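Local coordinates for protein B-agarase (Saccharophagus degradans, PDB 4BQ2) that hydrolyses agarose-derived chains as a family 50 exo-beta-agarase, probably releasing short products from chain ends, at residues P142-W156 and M658-A670. Numbering follows the deposited sequence.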
loop_
_atom_site.group_PDB
_atom_site.type_symbol
_atom_site.label_atom_id
_atom_site.label_comp_id
_atom_site.label_asym_id
_atom_site.label_seq_id
_atom_site.Cartn_x
_atom_site.Cartn_y
_atom_site.Cartn_z
ATOM N N PRO A 142 -18.936 -5.028 1.579
ATOM C CA PRO A 142 -19.633 -5.708 2.660
ATOM C C PRO A 142 -20.150 -7.030 2.106
ATOM O O PRO A 142 -20.288 -7.159 0.893
ATOM C CB PRO A 142 -20.796 -4.752 3.010
ATOM C CG PRO A 142 -20.902 -3.802 1.873
ATOM C CD PRO A 142 -19.575 -3.763 1.169
ATOM N N PRO A 143 -20.430 -8.009 2.969
ATOM C CA PRO A 143 -20.910 -9.286 2.408
ATOM C C PRO A 143 -22.252 -9.132 1.681
ATOM O O PRO A 143 -23.021 -8.226 2.001
ATOM C CB PRO A 143 -21.053 -10.182 3.647
ATOM C CG PRO A 143 -21.051 -9.266 4.812
ATOM C CD PRO A 143 -20.201 -8.097 4.417
ATOM N N THR A 144 -22.530 -9.994 0.706
ATOM C CA THR A 144 -23.779 -9.905 -0.056
ATOM C C THR A 144 -24.926 -10.712 0.549
ATOM O O THR A 144 -26.008 -10.795 -0.042
ATOM C CB THR A 144 -23.580 -10.336 -1.514
ATOM O OG1 THR A 144 -22.925 -11.605 -1.534
ATOM C CG2 THR A 144 -22.735 -9.310 -2.256
ATOM N N TRP A 145 -24.672 -11.345 1.691
ATOM C CA TRP A 145 -25.731 -11.900 2.521
ATOM C C TRP A 145 -25.273 -11.864 3.970
ATOM O O TRP A 145 -24.095 -11.614 4.233
ATOM C CB TRP A 145 -26.069 -13.327 2.119
ATOM C CG TRP A 145 -24.941 -14.338 2.295
ATOM C CD1 TRP A 145 -24.629 -15.042 3.426
ATOM C CD2 TRP A 145 -24.004 -14.749 1.298
ATOM N NE1 TRP A 145 -23.556 -15.888 3.185
ATOM C CE2 TRP A 145 -23.149 -15.714 1.890
ATOM C CE3 TRP A 145 -23.807 -14.406 -0.040
ATOM C CZ2 TRP A 145 -22.124 -16.340 1.180
ATOM C CZ3 TRP A 145 -22.786 -15.025 -0.744
ATOM C CH2 TRP A 145 -21.952 -15.981 -0.127
ATOM N N THR A 146 -26.191 -12.159 4.889
ATOM C CA THR A 146 -25.922 -12.165 6.326
ATOM C C THR A 146 -25.756 -13.571 6.872
ATOM O O THR A 146 -26.612 -14.446 6.653
ATOM C CB THR A 146 -27.065 -11.468 7.095
ATOM O OG1 THR A 146 -27.173 -10.126 6.617
ATOM C CG2 THR A 146 -26.770 -11.446 8.605
ATOM N N SER A 147 -24.642 -13.800 7.561
ATOM C CA SER A 147 -24.385 -15.079 8.220
ATOM C C SER A 147 -23.288 -14.914 9.273
ATOM O O SER A 147 -22.660 -13.864 9.347
ATOM C CB SER A 147 -23.979 -16.143 7.190
ATOM O OG SER A 147 -22.702 -15.855 6.644
ATOM N N ASP A 148 -23.084 -15.947 10.092
ATOM C CA ASP A 148 -21.993 -15.970 11.082
ATOM C C ASP A 148 -20.618 -16.181 10.394
ATOM O O ASP A 148 -19.561 -15.966 11.008
ATOM C CB ASP A 148 -22.230 -17.087 12.096
ATOM C CG ASP A 148 -23.218 -16.708 13.184
ATOM O OD1 ASP A 148 -23.816 -15.614 13.120
ATOM O OD2 ASP A 148 -23.384 -17.510 14.132
ATOM N N ASP A 149 -20.649 -16.586 9.125
ATOM C CA ASP A 149 -19.441 -16.940 8.372
ATOM C C ASP A 149 -18.607 -15.702 8.041
ATOM O O ASP A 149 -19.121 -14.572 8.022
ATOM C CB ASP A 149 -19.802 -17.687 7.085
ATOM C CG ASP A 149 -20.586 -18.955 7.346
ATOM O OD1 ASP A 149 -20.414 -19.567 8.432
ATOM O OD2 ASP A 149 -21.397 -19.322 6.467
ATOM N N ARG A 150 -17.324 -15.918 7.779
ATOM C CA ARG A 150 -16.435 -14.824 7.399
ATOM C C ARG A 150 -16.068 -14.865 5.932
ATOM O O ARG A 150 -15.627 -15.876 5.439
ATOM C CB ARG A 150 -15.182 -14.850 8.256
ATOM C CG ARG A 150 -15.492 -14.700 9.753
ATOM C CD ARG A 150 -14.220 -14.441 10.536
ATOM N NE ARG A 150 -13.645 -13.120 10.234
ATOM C CZ ARG A 150 -12.359 -12.829 10.407
ATOM N NH1 ARG A 150 -11.513 -13.750 10.883
ATOM N NH2 ARG A 150 -11.915 -11.608 10.133
ATOM N N GLN A 151 -16.208 -13.740 5.250
ATOM C CA GLN A 151 -15.890 -13.671 3.821
ATOM C C GLN A 151 -14.400 -13.365 3.639
ATOM O O GLN A 151 -13.910 -12.373 4.191
ATOM C CB GLN A 151 -16.756 -12.607 3.106
ATOM C CG GLN A 151 -16.467 -12.629 1.616
ATOM C CD GLN A 151 -17.382 -11.807 0.738
ATOM O OE1 GLN A 151 -17.900 -10.748 1.126
ATOM N NE2 GLN A 151 -17.514 -12.250 -0.494
ATOM N N PHE A 152 -13.668 -14.215 2.906
ATOM C CA PHE A 152 -12.275 -13.893 2.540
ATOM C C PHE A 152 -12.316 -12.537 1.843
ATOM O O PHE A 152 -13.235 -12.254 1.031
ATOM C CB PHE A 152 -11.686 -14.914 1.565
ATOM C CG PHE A 152 -10.887 -16.038 2.202
ATOM C CD1 PHE A 152 -9.510 -15.910 2.400
ATOM C CD2 PHE A 152 -11.492 -17.265 2.511
ATOM C CE1 PHE A 152 -8.751 -16.957 2.944
ATOM C CE2 PHE A 152 -10.751 -18.308 3.059
ATOM C CZ PHE A 152 -9.374 -18.166 3.269
ATOM N N VAL A 153 -11.329 -11.696 2.129
ATOM C CA VAL A 153 -11.379 -10.328 1.634
ATOM C C VAL A 153 -10.755 -10.267 0.261
ATOM O O VAL A 153 -9.706 -10.871 0.036
ATOM C CB VAL A 153 -10.586 -9.402 2.570
ATOM C CG1 VAL A 153 -10.551 -7.963 2.092
ATOM C CG2 VAL A 153 -11.159 -9.488 3.979
ATOM N N TRP A 154 -11.320 -9.462 -0.633
ATOM C CA TRP A 154 -10.746 -9.335 -1.960
ATOM C C TRP A 154 -9.414 -8.587 -1.898
ATOM O O TRP A 154 -9.325 -7.538 -1.253
ATOM C CB TRP A 154 -11.694 -8.570 -2.888
ATOM C CG TRP A 154 -11.136 -8.460 -4.267
ATOM C CD1 TRP A 154 -10.647 -7.337 -4.873
ATOM C CD2 TRP A 154 -10.997 -9.523 -5.210
ATOM N NE1 TRP A 154 -10.184 -7.639 -6.137
ATOM C CE2 TRP A 154 -10.396 -8.979 -6.367
ATOM C CE3 TRP A 154 -11.326 -10.897 -5.190
ATOM C CZ2 TRP A 154 -10.139 -9.748 -7.518
ATOM C CZ3 TRP A 154 -11.056 -11.676 -6.343
ATOM C CH2 TRP A 154 -10.464 -11.093 -7.485
ATOM N N MET A 155 -8.408 -9.120 -2.602
ATOM C CA MET A 155 -7.087 -8.511 -2.710
ATOM C C MET A 155 -6.808 -8.072 -4.149
ATOM O O MET A 155 -6.669 -6.856 -4.442
ATOM C CB MET A 155 -6.000 -9.473 -2.176
ATOM C CG MET A 155 -6.219 -9.878 -0.718
ATOM S SD MET A 155 -6.053 -8.505 0.454
ATOM C CE MET A 155 -4.269 -8.510 0.656
ATOM N N TRP A 156 -6.728 -9.035 -5.064
ATOM C CA TRP A 156 -6.468 -8.712 -6.482
ATOM C C TRP A 156 -6.642 -9.957 -7.327
ATOM O O TRP A 156 -6.735 -11.072 -6.792
ATOM C CB TRP A 156 -5.021 -8.200 -6.679
ATOM C CG TRP A 156 -4.016 -8.986 -5.889
ATOM C CD1 TRP A 156 -3.520 -10.228 -6.169
ATOM C CD2 TRP A 156 -3.405 -8.579 -4.663
ATOM N NE1 TRP A 156 -2.632 -10.622 -5.190
ATOM C CE2 TRP A 156 -2.554 -9.627 -4.248
ATOM C CE3 TRP A 156 -3.499 -7.421 -3.869
ATOM C CZ2 TRP A 156 -1.794 -9.554 -3.071
ATOM C CZ3 TRP A 156 -2.755 -7.359 -2.678
ATOM C CH2 TRP A 156 -1.907 -8.416 -2.303
ATOM N N MET A 658 -10.778 -6.063 11.367
ATOM C CA MET A 658 -12.166 -5.899 10.903
ATOM C C MET A 658 -13.163 -5.758 12.049
ATOM O O MET A 658 -14.386 -5.876 11.837
ATOM C CB MET A 658 -12.538 -7.083 9.996
ATOM C CG MET A 658 -11.533 -7.291 8.868
ATOM S SD MET A 658 -11.801 -8.786 7.909
ATOM C CE MET A 658 -13.218 -8.236 6.952
ATOM N N ASP A 659 -12.647 -5.493 13.249
ATOM C CA ASP A 659 -13.467 -5.370 14.460
ATOM C C ASP A 659 -13.876 -3.913 14.829
ATOM O O ASP A 659 -14.413 -3.671 15.922
ATOM C CB ASP A 659 -12.743 -6.004 15.636
ATOM C CG ASP A 659 -11.418 -5.291 15.980
ATOM O OD1 ASP A 659 -10.920 -4.453 15.182
ATOM O OD2 ASP A 659 -10.885 -5.570 17.058
ATOM N N HIS A 660 -13.641 -2.971 13.920
ATOM C CA HIS A 660 -14.033 -1.577 14.103
ATOM C C HIS A 660 -14.740 -1.075 12.863
ATOM O O HIS A 660 -14.628 0.105 12.477
ATOM C CB HIS A 660 -12.767 -0.769 14.418
ATOM C CG HIS A 660 -12.996 0.557 15.063
ATOM N ND1 HIS A 660 -13.065 0.721 16.432
ATOM C CD2 HIS A 660 -13.017 1.801 14.528
ATOM C CE1 HIS A 660 -13.172 2.008 16.707
ATOM N NE2 HIS A 660 -13.137 2.686 15.569
ATOM N N GLY A 661 -15.505 -1.961 12.216
ATOM C CA GLY A 661 -16.421 -1.511 11.189
ATOM C C GLY A 661 -15.919 -1.489 9.767
ATOM O O GLY A 661 -16.690 -1.249 8.854
ATOM N N SER A 662 -14.631 -1.778 9.540
ATOM C CA SER A 662 -14.118 -1.779 8.171
ATOM C C SER A 662 -14.498 -3.019 7.378
ATOM O O SER A 662 -14.526 -4.103 7.900
ATOM C CB SER A 662 -12.580 -1.636 8.157
ATOM O OG SER A 662 -12.138 -1.410 6.831
ATOM N N TYR A 663 -14.702 -2.858 6.082
ATOM C CA TYR A 663 -14.908 -4.014 5.207
ATOM C C TYR A 663 -13.611 -4.669 4.756
ATOM O O TYR A 663 -13.646 -5.708 4.114
ATOM C CB TYR A 663 -15.645 -3.577 3.953
ATOM C CG TYR A 663 -16.935 -2.832 4.232
ATOM C CD1 TYR A 663 -17.827 -3.295 5.191
ATOM C CD2 TYR A 663 -17.267 -1.684 3.511
ATOM C CE1 TYR A 663 -19.025 -2.645 5.440
ATOM C CE2 TYR A 663 -18.455 -1.013 3.764
ATOM C CZ TYR A 663 -19.330 -1.497 4.727
ATOM O OH TYR A 663 -20.522 -0.820 4.985
ATOM N N HIS A 664 -12.480 -4.041 5.053
ATOM C CA HIS A 664 -11.197 -4.497 4.527
ATOM C C HIS A 664 -10.141 -4.063 5.516
ATOM O O HIS A 664 -10.078 -2.880 5.884
ATOM C CB HIS A 664 -10.933 -3.833 3.171
ATOM C CG HIS A 664 -9.900 -4.531 2.337
ATOM N ND1 HIS A 664 -8.684 -4.956 2.840
ATOM C CD2 HIS A 664 -9.894 -4.843 1.021
ATOM C CE1 HIS A 664 -7.999 -5.545 1.876
ATOM N NE2 HIS A 664 -8.708 -5.483 0.763
ATOM N N PRO A 665 -9.350 -5.024 5.997
ATOM C CA PRO A 665 -8.316 -4.705 6.967
ATOM C C PRO A 665 -7.152 -3.921 6.365
ATOM O O PRO A 665 -6.540 -3.126 7.077
ATOM C CB PRO A 665 -7.865 -6.060 7.481
ATOM C CG PRO A 665 -8.432 -7.082 6.572
ATOM C CD PRO A 665 -9.416 -6.459 5.655
ATOM N N GLY A 666 -6.927 -4.061 5.061
ATOM C CA GLY A 666 -5.721 -3.542 4.414
ATOM C C GLY A 666 -4.844 -4.675 3.868
ATOM O O GLY A 666 -5.316 -5.786 3.675
ATOM N N LEU A 667 -3.554 -4.416 3.649
ATOM C CA LEU A 667 -2.648 -5.437 3.076
ATOM C C LEU A 667 -2.219 -6.585 4.015
ATOM O O LEU A 667 -1.997 -7.727 3.601
ATOM C CB LEU A 667 -1.415 -4.746 2.429
ATOM C CG LEU A 667 -1.843 -3.930 1.193
ATOM C CD1 LEU A 667 -0.760 -2.988 0.688
ATOM C CD2 LEU A 667 -2.326 -4.851 0.057
ATOM N N ILE A 668 -2.091 -6.277 5.290
ATOM C CA ILE A 668 -1.648 -7.242 6.268
ATOM C C ILE A 668 -2.700 -7.232 7.366
ATOM O O ILE A 668 -3.202 -6.166 7.729
ATOM C CB ILE A 668 -0.241 -6.908 6.831
ATOM C CG1 ILE A 668 0.839 -7.040 5.724
ATOM C CG2 ILE A 668 0.047 -7.774 8.070
ATOM C CD1 ILE A 668 1.112 -8.476 5.206
ATOM N N HIS A 669 -3.076 -8.418 7.837
ATOM C CA HIS A 669 -4.325 -8.595 8.614
ATOM C C HIS A 669 -4.052 -9.109 10.032
ATOM O O HIS A 669 -3.244 -10.034 10.227
ATOM C CB HIS A 669 -5.276 -9.598 7.902
ATOM C CG HIS A 669 -5.645 -9.227 6.489
ATOM N ND1 HIS A 669 -6.384 -10.059 5.677
ATOM C CD2 HIS A 669 -5.369 -8.126 5.745
ATOM C CE1 HIS A 669 -6.563 -9.483 4.496
ATOM N NE2 HIS A 669 -5.950 -8.309 4.511
ATOM N N ALA A 670 -4.763 -8.535 11.000
ATOM C CA ALA A 670 -4.732 -8.947 12.390
ATOM C C ALA A 670 -6.128 -9.394 12.798
ATOM O O ALA A 670 -7.116 -9.090 12.104
ATOM C CB ALA A 670 -4.283 -7.786 13.279
#
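Val153 sets its CG1 methyl on the imidazole of His664, joining the bulged strand 150-155 of the CBM-like beta domain to the loop between strand 648-652 and helix 673-688 in the hydrolase part of the chain, probably a (beta/alpha)8 barrel as in GH50 relatives. Two CH-pi contacts lie over ring faces. CG1 of Val153, anti to the backbone N (chi1 178°), stands 3.3 Å from the centroid of the His664 ring, over its centre. Pro142 meets the Tyr663 ring in the same manner but off centre: its CD atom is 4.0 Å from that centroid and offset toward the rim, while CB leans over CE1 on the same face.

Polar bonding across the interface is slight. NE2 of His664 donates a weak, bent bond to the carbonyl O of Trp154 (2.9 Å, 128° at the hydrogen). The other ring nitrogen, ND1, accepts the straighter N-H of Gly666 (3.0 Å, 156°), whose N is tilted from the ring plane; together the two bonds should restrain the ring's rotation.

Apolar and sulfur contacts fill in the rest. The second methyl of Val153, CG2, touches Pro665 CD and Met658 CE. Met658 SD lies at the edge of the Arg150 guanidinium, 3.6 Å from NH2, whose charge is paired with Asp103 of strand 97-104; Met658 adopts two conformers, so its contacts are less certain. Met155, bent at chi2 and chi3, brings SD obliquely to the His664 ring and to the edge of the His669 ring, and its CE approaches the carbonyl O of Leu667, which takes its hydrogen bond from Gln85 NE2. His669 is itself held by NE2 donating to Gly666 O at 2.7 Å, with that oxygen in its ring plane. At the far end, Leu667 CD2 abuts the edge of the Trp156 indole, 3.7 Å from CZ3.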